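Local atomic coordinates of FAD:protein FMN transferase (Vibrio cholerae, PDB entry 6NXI), a protein that probably transfers the FMN moiety of FAD to a threonine hydroxyl of a target flavoprotein, using magnesium or manganese, with release of AMP. Residues A[158-163]-A[264-269]; A[176-181]-A[195-200]; A[185-190]-A[215-220]. One frame throughout, in Å; residues are numbered along the deposited sequence. Where two conformers were deposited one is given.

Interaction 1 of 3, residues A[158-163]-A[264-269]; sequences KGWGVD and SCMTAD. With MG (magnesium ion), chain C; MG (magnesium ion), chain D; FAD (flavin-adenine dinucleotide), chain B.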
loop_
_atom_site.group_PDB
_atom_site.type_symbol
_atom_site.label_atom_id
_atom_site.label_comp_id
_atom_site.label_asym_id
_atom_site.label_seq_id
_atom_site.Cartn_x
_atom_site.Cartn_y
_atom_site.Cartn_z
ATOM N N LYS A 158 -1.253 -1.237 -5.028
ATOM C CA LYS A 158 -0.445 -0.094 -5.518
ATOM C C LYS A 158 1.047 -0.495 -5.535
ATOM O O LYS A 158 1.714 -0.269 -6.540
ATOM C CB LYS A 158 -0.698 1.137 -4.657
ATOM C CG LYS A 158 -0.593 2.479 -5.339
ATOM C CD LYS A 158 -1.402 3.536 -4.568
ATOM C CE LYS A 158 -0.739 3.858 -3.256
ATOM N NZ LYS A 158 -1.152 5.171 -2.726
ATOM N N GLY A 159 1.565 -1.029 -4.434
ATOM C CA GLY A 159 2.933 -1.565 -4.307
ATOM C C GLY A 159 3.164 -2.592 -5.376
ATOM O O GLY A 159 4.228 -2.614 -5.964
ATOM N N TRP A 160 2.170 -3.464 -5.612
ATOM C CA TRP A 160 2.282 -4.474 -6.689
ATOM C C TRP A 160 2.512 -3.767 -8.026
ATOM O O TRP A 160 3.442 -4.209 -8.769
ATOM C CB TRP A 160 1.021 -5.358 -6.741
ATOM C CG TRP A 160 1.066 -6.301 -7.907
ATOM C CD1 TRP A 160 0.318 -6.201 -9.036
ATOM C CD2 TRP A 160 1.874 -7.493 -8.061
ATOM N NE1 TRP A 160 0.616 -7.231 -9.889
ATOM C CE2 TRP A 160 1.576 -8.022 -9.333
ATOM C CE3 TRP A 160 2.820 -8.153 -7.271
ATOM C CZ2 TRP A 160 2.193 -9.173 -9.807
ATOM C CZ3 TRP A 160 3.445 -9.280 -7.736
ATOM C CH2 TRP A 160 3.142 -9.776 -9.012
ATOM N N GLY A 161 1.719 -2.732 -8.363
ATOM C CA GLY A 161 1.893 -2.021 -9.659
ATOM C C GLY A 161 3.319 -1.439 -9.745
ATOM O O GLY A 161 3.958 -1.524 -10.795
ATOM N N VAL A 162 3.834 -0.916 -8.633
ATOM C CA VAL A 162 5.206 -0.350 -8.589
ATOM C C VAL A 162 6.219 -1.442 -8.923
ATOM O O VAL A 162 7.058 -1.239 -9.816
ATOM C CB VAL A 162 5.524 0.305 -7.246
ATOM C CG1 VAL A 162 7.021 0.595 -7.129
ATOM C CG2 VAL A 162 4.671 1.551 -7.036
ATOM N N ASP A 163 6.033 -2.638 -8.339
ATOM C CA ASP A 163 6.945 -3.767 -8.603
ATOM C C ASP A 163 6.830 -4.190 -10.056
ATOM O O ASP A 163 7.874 -4.550 -10.675
ATOM C CB ASP A 163 6.649 -4.922 -7.658
ATOM C CG ASP A 163 7.049 -4.716 -6.217
ATOM O OD1 ASP A 163 7.967 -3.900 -5.940
ATOM O OD2 ASP A 163 6.481 -5.408 -5.374
ATOM N N SER A 264 10.473 -5.428 -2.020
ATOM C CA SER A 264 9.184 -5.419 -2.731
ATOM C C SER A 264 8.318 -4.256 -2.266
ATOM O O SER A 264 8.089 -4.132 -1.069
ATOM C CB SER A 264 8.438 -6.730 -2.541
ATOM O OG SER A 264 7.100 -6.569 -2.915
ATOM N N CYS A 265 7.875 -3.452 -3.209
ATOM C CA CYS A 265 6.932 -2.363 -2.906
ATOM C C CYS A 265 5.602 -2.956 -2.444
ATOM O O CYS A 265 5.012 -2.443 -1.498
ATOM C CB CYS A 265 6.780 -1.405 -4.070
ATOM S SG CYS A 265 6.057 0.164 -3.528
ATOM N N MET A 266 5.154 -4.013 -3.048
ATOM C CA MET A 266 3.926 -4.719 -2.570
ATOM C C MET A 266 4.051 -5.002 -1.064
ATOM O O MET A 266 3.120 -4.672 -0.239
ATOM C CB MET A 266 3.739 -6.023 -3.328
ATOM C CG MET A 266 2.617 -6.820 -2.766
ATOM S SD MET A 266 2.284 -8.397 -3.556
ATOM C CE MET A 266 3.837 -9.246 -3.358
ATOM N N THR A 267 5.159 -5.582 -0.652
ATOM C CA THR A 267 5.395 -5.978 0.747
ATOM C C THR A 267 5.499 -4.735 1.621
ATOM O O THR A 267 4.854 -4.699 2.707
ATOM C CB THR A 267 6.606 -6.889 0.845
ATOM O OG1 THR A 267 6.293 -8.043 0.055
ATOM C CG2 THR A 267 6.853 -7.255 2.290
ATOM N N ALA A 268 6.241 -3.722 1.187
ATOM C CA ALA A 268 6.386 -2.487 1.982
ATOM C C ALA A 268 5.016 -1.841 2.175
ATOM O O ALA A 268 4.727 -1.388 3.298
ATOM C CB ALA A 268 7.311 -1.502 1.378
ATOM N N ASP A 269 4.179 -1.868 1.139
ATOM C CA ASP A 269 2.831 -1.232 1.151
ATOM C C ASP A 269 1.955 -1.892 2.200
ATOM O O ASP A 269 1.343 -1.165 3.035
ATOM C CB ASP A 269 2.251 -1.288 -0.263
ATOM C CG ASP A 269 1.092 -0.353 -0.548
ATOM O OD1 ASP A 269 0.781 0.487 0.338
ATOM O OD2 ASP A 269 0.461 -0.522 -1.622
HETATM MG MG MG C . -0.647 -0.240 2.358
HETATM MG MG MG D . -0.378 2.301 0.182
HETATM P PA FAD B . -2.827 2.464 2.517
HETATM O O1A FAD B . -2.543 3.156 3.802
HETATM O O2A FAD B . -1.731 1.797 1.784
HETATM O O5B FAD B . -4.005 1.403 2.717
HETATM C C5B FAD B . -5.285 1.980 3.091
HETATM C C4B FAD B . -6.404 1.414 2.251
HETATM O O4B FAD B . -6.534 -0.020 2.413
HETATM C C3B FAD B . -7.758 2.005 2.639
HETATM O O3B FAD B . -8.039 3.146 1.827
HETATM C C2B FAD B . -8.724 0.834 2.420
HETATM O O2B FAD B . -9.099 0.731 1.064
HETATM C C1B FAD B . -7.861 -0.359 2.809
HETATM N N9A FAD B . -7.824 -0.699 4.215
HETATM C C8A FAD B . -8.215 0.075 5.318
HETATM N N7A FAD B . -7.911 -0.509 6.451
HETATM C C5A FAD B . -7.351 -1.727 6.122
HETATM C C6A FAD B . -6.870 -2.784 6.909
HETATM N N6A FAD B . -6.808 -2.763 8.252
HETATM N N1A FAD B . -6.331 -3.828 6.247
HETATM C C2A FAD B . -6.375 -3.838 4.900
HETATM N N3A FAD B . -6.802 -2.893 4.051
HETATM C C4A FAD B . -7.293 -1.852 4.745
HETATM N N1 FAD B . -9.496 5.119 -5.966
HETATM C C2 FAD B . -10.477 5.749 -6.701
HETATM O O2 FAD B . -11.026 6.782 -6.258
HETATM N N3 FAD B . -10.855 5.299 -7.925
HETATM C C4 FAD B . -10.306 4.181 -8.496
HETATM O O4 FAD B . -10.692 3.782 -9.587
HETATM C C4X FAD B . -9.298 3.481 -7.753
HETATM N N5 FAD B . -8.762 2.394 -8.269
HETATM C C5X FAD B . -7.805 1.734 -7.535
HETATM C C6 FAD B . -7.235 0.555 -8.057
HETATM C C7 FAD B . -6.267 -0.167 -7.390
HETATM C C7M FAD B . -5.696 -1.421 -8.013
HETATM C C8 FAD B . -5.819 0.311 -6.136
HETATM C C8M FAD B . -4.775 -0.432 -5.343
HETATM C C9 FAD B . -6.378 1.477 -5.604
HETATM C C9A FAD B . -7.362 2.211 -6.282
HETATM N N10 FAD B . -7.961 3.366 -5.766
HETATM C C10 FAD B . -8.941 4.039 -6.475
HETATM C "C1'" FAD B . -7.483 3.939 -4.488
HETATM C "C2'" FAD B . -7.967 3.234 -3.272
HETATM O "O2'" FAD B . -9.383 3.339 -3.163
HETATM C "C3'" FAD B . -7.324 3.876 -2.031
HETATM O "O3'" FAD B . -7.701 5.225 -1.866
HETATM C "C4'" FAD B . -5.807 3.904 -2.054
HETATM O "O4'" FAD B . -5.328 2.687 -2.605
HETATM C "C5'" FAD B . -5.229 4.203 -0.686
HETATM O "O5'" FAD B . -3.795 4.005 -0.755
HETATM P P FAD B . -2.887 4.514 0.437
HETATM O O1P FAD B . -3.258 5.863 0.859
HETATM O O2P FAD B . -1.503 4.134 -0.043
HETATM O O3P FAD B . -3.446 3.536 1.557
HETATM O O HOH W 1 -1.553 1.077 -1.464
HETATM O O HOH W 2 1.156 2.576 2.245
#
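D163 grips the first turn of helix 265-278 through its carboxylate. D163 OD1 accepts from C265 N on its syn side at 2.8 Å. D163 OD2 accepts twice, from opposite faces of its plane: S264 OG donates on the syn side, and M266 N comes from above the plane, 3.0 Å from D163 OD2 and nearly straight at 169°. S264 OG in turn caps the helix, accepting from T267 N.

In D269, CG lies anti to the backbone N (chi1 -163°); the carboxylate faces the metals. D269 OD2 is met on the anti side by G159 N at 3.1 Å, while D269 OD1 bridges both magnesium ions, 2.2 Å from one and 2.6 Å from the other, which D269 O also binds.

The segments 158-163 and 265-269 run nearly antiparallel, axes within 7.0 Å, with G159 CA 3.7 Å from M266 CA. C265 CB and SG sit against V162, and M266 SD meets W160 CE3 obliquely, a Met-aromatic contact.

K158 NZ, in one of two conformers, donates to FAD O2P and G182 O. With T155, E184 and T273 completing the metal shells, this is the two-magnesium site holding the FAD pyrophosphate in this flavin transferase.

Interaction 2 of 3, residues A[176-181]-A[195-200]; sequences NYMVEI and VPWRIA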
loop_
_atom_site.group_PDB
_atom_site.type_symbol
_atom_site.label_atom_id
_atom_site.label_comp_id
_atom_site.label_asym_id
_atom_site.label_seq_id
_atom_site.Cartn_x
_atom_site.Cartn_y
_atom_site.Cartn_z
ATOM N N ASN A 176 18.719 2.410 -13.743
ATOM C CA ASN A 176 18.666 3.623 -12.888
ATOM C C ASN A 176 17.258 4.212 -12.983
ATOM O O ASN A 176 16.902 4.843 -13.987
ATOM C CB ASN A 176 19.719 4.637 -13.288
ATOM C CG ASN A 176 21.091 4.018 -13.312
ATOM O OD1 ASN A 176 21.725 3.887 -12.276
ATOM N ND2 ASN A 176 21.553 3.608 -14.490
ATOM N N TYR A 177 16.448 4.044 -11.944
ATOM C CA TYR A 177 15.055 4.522 -12.024
ATOM C C TYR A 177 14.494 4.810 -10.637
ATOM O O TYR A 177 14.920 4.215 -9.628
ATOM C CB TYR A 177 14.154 3.506 -12.729
ATOM C CG TYR A 177 14.072 2.125 -12.107
ATOM C CD1 TYR A 177 13.300 1.888 -10.987
ATOM C CD2 TYR A 177 14.762 1.044 -12.633
ATOM C CE1 TYR A 177 13.257 0.651 -10.370
ATOM C CE2 TYR A 177 14.678 -0.218 -12.059
ATOM C CZ TYR A 177 13.954 -0.400 -10.896
ATOM O OH TYR A 177 13.848 -1.612 -10.262
ATOM N N MET A 178 13.408 5.554 -10.699
ATOM C CA MET A 178 12.470 5.764 -9.555
ATOM C C MET A 178 11.079 5.532 -10.104
ATOM O O MET A 178 10.719 6.201 -11.089
ATOM C CB MET A 178 12.523 7.168 -8.974
ATOM C CG MET A 178 11.347 7.420 -8.032
ATOM S SD MET A 178 11.242 9.154 -7.561
ATOM C CE MET A 178 12.768 9.244 -6.639
ATOM N N VAL A 179 10.345 4.544 -9.566
ATOM C CA VAL A 179 8.931 4.309 -9.908
ATOM C C VAL A 179 8.096 4.772 -8.717
ATOM O O VAL A 179 8.367 4.257 -7.625
ATOM C CB VAL A 179 8.691 2.826 -10.188
ATOM C CG1 VAL A 179 7.234 2.556 -10.399
ATOM C CG2 VAL A 179 9.550 2.363 -11.373
ATOM N N GLU A 180 7.147 5.678 -8.909
ATOM C CA GLU A 180 6.296 6.187 -7.804
ATOM C C GLU A 180 4.828 6.150 -8.255
ATOM O O GLU A 180 4.514 6.649 -9.344
ATOM C CB GLU A 180 6.764 7.588 -7.410
ATOM C CG GLU A 180 5.910 8.224 -6.313
ATOM C CD GLU A 180 4.846 9.154 -6.829
ATOM O OE1 GLU A 180 5.206 10.127 -7.549
ATOM O OE2 GLU A 180 3.662 8.877 -6.619
ATOM N N ILE A 181 3.981 5.453 -7.508
ATOM C CA ILE A 181 2.512 5.466 -7.738
ATOM C C ILE A 181 1.804 5.846 -6.449
ATOM O O ILE A 181 1.952 5.162 -5.461
ATOM C CB ILE A 181 2.035 4.099 -8.225
ATOM C CG1 ILE A 181 2.797 3.615 -9.460
ATOM C CG2 ILE A 181 0.555 4.143 -8.481
ATOM C CD1 ILE A 181 2.377 2.195 -9.889
ATOM N N VAL A 195 24.073 10.113 -7.954
ATOM C CA VAL A 195 23.968 9.702 -6.532
ATOM C C VAL A 195 22.679 8.913 -6.344
ATOM O O VAL A 195 21.724 9.057 -7.107
ATOM C CB VAL A 195 24.051 10.889 -5.579
ATOM C CG1 VAL A 195 25.383 11.591 -5.683
ATOM C CG2 VAL A 195 22.891 11.851 -5.746
ATOM N N PRO A 196 22.629 8.042 -5.316
ATOM C CA PRO A 196 21.425 7.279 -5.060
ATOM C C PRO A 196 20.228 8.225 -4.919
ATOM O O PRO A 196 20.363 9.325 -4.371
ATOM C CB PRO A 196 21.728 6.554 -3.757
ATOM C CG PRO A 196 23.265 6.476 -3.736
ATOM C CD PRO A 196 23.700 7.793 -4.330
ATOM N N TRP A 197 19.074 7.772 -5.411
ATOM C CA TRP A 197 17.853 8.615 -5.504
ATOM C C TRP A 197 17.485 9.111 -4.108
ATOM O O TRP A 197 17.559 8.290 -3.164
ATOM C CB TRP A 197 16.689 7.780 -6.083
ATOM C CG TRP A 197 16.905 7.308 -7.495
ATOM C CD1 TRP A 197 17.480 6.125 -7.875
ATOM C CD2 TRP A 197 16.603 8.008 -8.700
ATOM N NE1 TRP A 197 17.608 6.079 -9.231
ATOM C CE2 TRP A 197 17.059 7.200 -9.775
ATOM C CE3 TRP A 197 15.985 9.219 -9.007
ATOM C CZ2 TRP A 197 16.865 7.556 -11.103
ATOM C CZ3 TRP A 197 15.802 9.586 -10.329
ATOM C CH2 TRP A 197 16.253 8.762 -11.369
ATOM N N ARG A 198 16.947 10.320 -4.027
ATOM C CA ARG A 198 16.679 11.025 -2.745
ATOM C C ARG A 198 15.173 11.052 -2.509
ATOM O O ARG A 198 14.377 11.437 -3.395
ATOM C CB ARG A 198 17.321 12.426 -2.784
ATOM C CG ARG A 198 18.837 12.371 -2.927
ATOM C CD ARG A 198 19.549 13.686 -3.213
ATOM N NE ARG A 198 19.769 14.374 -1.936
ATOM C CZ ARG A 198 19.365 15.607 -1.601
ATOM N NH1 ARG A 198 18.718 16.400 -2.446
ATOM N NH2 ARG A 198 19.642 16.059 -0.387
ATOM N N ILE A 199 14.717 10.538 -1.350
ATOM C CA ILE A 199 13.276 10.658 -1.036
ATOM C C ILE A 199 13.206 11.470 0.256
ATOM O O ILE A 199 14.175 11.529 0.998
ATOM C CB ILE A 199 12.589 9.278 -0.911
ATOM C CG1 ILE A 199 13.097 8.587 0.344
ATOM C CG2 ILE A 199 12.805 8.427 -2.186
ATOM C CD1 ILE A 199 12.293 7.387 0.727
ATOM N N ALA A 200 12.080 12.081 0.519
ATOM C CA ALA A 200 11.875 12.855 1.764
ATOM C C ALA A 200 10.910 12.127 2.683
ATOM O O ALA A 200 9.871 11.629 2.227
ATOM C CB ALA A 200 11.398 14.238 1.402
#
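W197 lays one face of its indole over the strand backbone of Y177 and M178. Y177 C lies 3.4 Å above the indole plane, offset toward the rim, and M178 N is over the same face, also displaced from the centre. The six-membered ring takes M178 CB as a CH-pi partner, with CB 4.2 Å from the ring centroid and only 18° off the ring normal. N176 meets the indole differently: its carbonyl carbon comes to the ring edge, near the plane, 3.9 Å from W197 CZ2.

The M178 side chain continues beside the ring. Its CG is anti to the backbone N (chi1 167°), and a bend at chi3 (-66°) turns the terminal methyl, so that CE packs against W197 CE3 at 4.0 Å. The same methyl approaches R198 O, so M178 touches the approach to strand 199-203 as well as the indole.

In the fold, this joins two sheets: strand 177-181 belongs to the large antiparallel sheet, between strands 17-24 and 184-188, whereas strand 199-203 pairs with 211-215 in a two-stranded hairpin. W197 sits just ahead of that hairpin and also touches K22 and L187, side chains of the two strands flanking 177-181.

No hydrogen bond crosses between the segments. Y177 O is 3.3 Å from W197 NE1, but the angle is poor, and the indole N-H donates instead to K188 O on the neighbouring strand. Y177 has its CB directed away from 195-200; its side chain touches A166 and L169 of helix 157-171, and its hydroxyl hydrogen-bonds Q170.

Interaction 3 of 3, residues A[185-190]-A[215-220]; sequences IRLKGL and IEPGDY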
loop_
_atom_site.group_PDB
_atom_site.type_symbol
_atom_site.label_atom_id
_atom_site.label_comp_id
_atom_site.label_asym_id
_atom_site.label_seq_id
_atom_site.Cartn_x
_atom_site.Cartn_y
_atom_site.Cartn_z
ATOM N N ILE A 185 6.951 3.913 -3.601
ATOM C CA ILE A 185 8.167 4.109 -4.419
ATOM C C ILE A 185 9.002 2.843 -4.510
ATOM O O ILE A 185 9.179 2.099 -3.545
ATOM C CB ILE A 185 8.973 5.276 -3.838
ATOM C CG1 ILE A 185 8.161 6.559 -3.847
ATOM C CG2 ILE A 185 10.292 5.390 -4.577
ATOM C CD1 ILE A 185 8.831 7.678 -3.058
ATOM N N ARG A 186 9.630 2.665 -5.653
ATOM C CA ARG A 186 10.735 1.704 -5.752
ATOM C C ARG A 186 11.881 2.328 -6.547
ATOM O O ARG A 186 11.602 2.947 -7.589
ATOM C CB ARG A 186 10.283 0.400 -6.391
ATOM C CG ARG A 186 11.388 -0.628 -6.406
ATOM C CD ARG A 186 10.795 -2.025 -6.510
ATOM N NE ARG A 186 11.805 -2.905 -7.042
ATOM C CZ ARG A 186 11.571 -4.123 -7.490
ATOM N NH1 ARG A 186 10.333 -4.600 -7.510
ATOM N NH2 ARG A 186 12.600 -4.834 -7.955
ATOM N N LEU A 187 13.098 2.150 -6.051
ATOM C CA LEU A 187 14.305 2.813 -6.590
ATOM C C LEU A 187 15.347 1.796 -7.013
ATOM O O LEU A 187 15.478 0.736 -6.367
ATOM C CB LEU A 187 14.945 3.640 -5.480
ATOM C CG LEU A 187 14.078 4.628 -4.736
ATOM C CD1 LEU A 187 14.860 5.262 -3.596
ATOM C CD2 LEU A 187 13.533 5.667 -5.729
ATOM N N LYS A 188 16.094 2.121 -8.035
ATOM C CA LYS A 188 17.294 1.342 -8.379
ATOM C C LYS A 188 18.371 2.274 -8.932
ATOM O O LYS A 188 18.040 3.157 -9.723
ATOM C CB LYS A 188 17.002 0.231 -9.381
ATOM C CG LYS A 188 18.117 -0.807 -9.403
ATOM C CD LYS A 188 17.851 -1.832 -10.445
ATOM C CE LYS A 188 18.695 -3.061 -10.267
ATOM N NZ LYS A 188 19.882 -2.953 -11.134
ATOM N N GLY A 189 19.622 2.075 -8.513
ATOM C CA GLY A 189 20.777 2.741 -9.127
ATOM C C GLY A 189 20.864 4.182 -8.728
ATOM O O GLY A 189 20.613 4.486 -7.541
ATOM N N LEU A 190 21.164 5.054 -9.676
ATOM C CA LEU A 190 21.619 6.431 -9.420
ATOM C C LEU A 190 20.758 7.434 -10.191
ATOM O O LEU A 190 20.280 7.132 -11.303
ATOM C CB LEU A 190 23.077 6.551 -9.848
ATOM C CG LEU A 190 24.054 5.589 -9.181
ATOM C CD1 LEU A 190 25.380 5.681 -9.871
ATOM C CD2 LEU A 190 24.164 5.830 -7.683
ATOM N N ILE A 215 16.534 11.101 2.683
ATOM C CA ILE A 215 17.330 9.853 2.818
ATOM C C ILE A 215 17.563 9.231 1.436
ATOM O O ILE A 215 16.809 9.522 0.472
ATOM C CB ILE A 215 16.648 8.866 3.773
ATOM C CG1 ILE A 215 15.325 8.330 3.228
ATOM C CG2 ILE A 215 16.438 9.508 5.139
ATOM C CD1 ILE A 215 14.881 7.012 3.812
ATOM N N GLU A 216 18.528 8.314 1.388
ATOM C CA GLU A 216 18.907 7.552 0.167
ATOM C C GLU A 216 18.718 6.076 0.478
ATOM O O GLU A 216 19.612 5.425 0.998
ATOM C CB GLU A 216 20.357 7.911 -0.172
ATOM C CG GLU A 216 20.511 9.341 -0.673
ATOM C CD GLU A 216 21.940 9.825 -0.863
ATOM O OE1 GLU A 216 22.852 8.992 -0.807
ATOM O OE2 GLU A 216 22.132 11.034 -1.054
ATOM N N PRO A 217 17.545 5.494 0.211
ATOM C CA PRO A 217 17.317 4.075 0.492
ATOM C C PRO A 217 18.174 3.063 -0.287
ATOM O O PRO A 217 18.237 1.918 0.124
ATOM C CB PRO A 217 15.864 3.865 0.080
ATOM C CG PRO A 217 15.249 5.232 0.190
ATOM C CD PRO A 217 16.332 6.203 -0.223
ATOM N N GLY A 218 18.810 3.492 -1.376
ATOM C CA GLY A 218 19.502 2.605 -2.313
ATOM C C GLY A 218 18.502 1.772 -3.089
ATOM O O GLY A 218 17.447 2.326 -3.490
ATOM N N ASP A 219 18.824 0.519 -3.364
ATOM C CA ASP A 219 18.002 -0.350 -4.241
ATOM C C ASP A 219 16.940 -1.007 -3.363
ATOM O O ASP A 219 17.173 -2.088 -2.790
ATOM C CB ASP A 219 18.844 -1.363 -5.004
ATOM C CG ASP A 219 19.793 -0.765 -6.020
ATOM O OD1 ASP A 219 19.784 0.489 -6.210
ATOM O OD2 ASP A 219 20.645 -1.555 -6.541
ATOM N N TYR A 220 15.833 -0.313 -3.210
ATOM C CA TYR A 220 14.797 -0.646 -2.201
ATOM C C TYR A 220 13.475 -0.036 -2.637
ATOM O O TYR A 220 13.446 0.928 -3.429
ATOM C CB TYR A 220 15.107 -0.020 -0.834
ATOM C CG TYR A 220 15.490 -0.940 0.295
ATOM C CD1 TYR A 220 14.827 -2.131 0.524
ATOM C CD2 TYR A 220 16.415 -0.533 1.244
ATOM C CE1 TYR A 220 15.166 -2.961 1.579
ATOM C CE2 TYR A 220 16.759 -1.345 2.311
ATOM C CZ TYR A 220 16.136 -2.571 2.471
ATOM O OH TYR A 220 16.439 -3.381 3.527
HETATM O O HOH W 3 18.565 4.398 -5.189
HETATM O O HOH W 4 20.895 2.798 -5.487
#
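D219 reaches G189 with its carboxylate, just where the loop after strand 211-215 leads into strand 220-225 of the large antiparallel sheet. D219 is the centre of an inverse gamma turn. Its CG is anti to its own carbonyl carbon (chi1 -66°), and D219 OD1 accepts from G189 N at 2.8 Å. The N-H points almost straight at OD1 (168°), although the donor stands above the carboxylate plane.

The K188 side chain crosses that of D219 obliquely. The two CG atoms are 3.8 Å apart, but the ammonium is not in contact with the carboxylate: a bend at chi4 (-96°) sets the direction of NZ, which forms a salt bridge with E175.

L187 points the other way from K188. L187 CD1 packs on P217, 3.8 Å from both P217 CG and P217 CD. L187 CB meanwhile rests against G218 O. I199 and I222 also touch L187 and P217, so the loop packs down on the side where the two-stranded hairpin lies.

R186 is extended from CG to NE and lies against helix 157-171, touching V162, A166 and Q170; across this contact its CG merely brushes Y220 O.

The backbones join through L187 N, which donates to Y220 O at 2.9 Å; the return bond from Y220 N is weak. Two waters lie between the segments, one between G189 O and G218 O; the other lies 2.7 Å from D219 OD1 and equally close to G189 O.

Overall arrangement
Interactions 2 and 3 lie side by side, their centres about 5 Å apart, while the centre of interaction 1 is about 14 Å from each. Along the chain, both fall between the two segments of interaction 1, and their own segments alternate. Strands 177-181 and 184-188 are neighbours in the large antiparallel sheet. Helix 157-171 packs against these strands: V162 meets V179 and R186, and I181 CD1 reaches the helix backbone. R186 NH1 also forms a salt bridge with D163 OD1, 2.9 Å away, linking interactions 1 and 3. The sheet thus carries the magnesium and FAD site near the chain's centre on its helix side and the small hairpin, farther out, on the other.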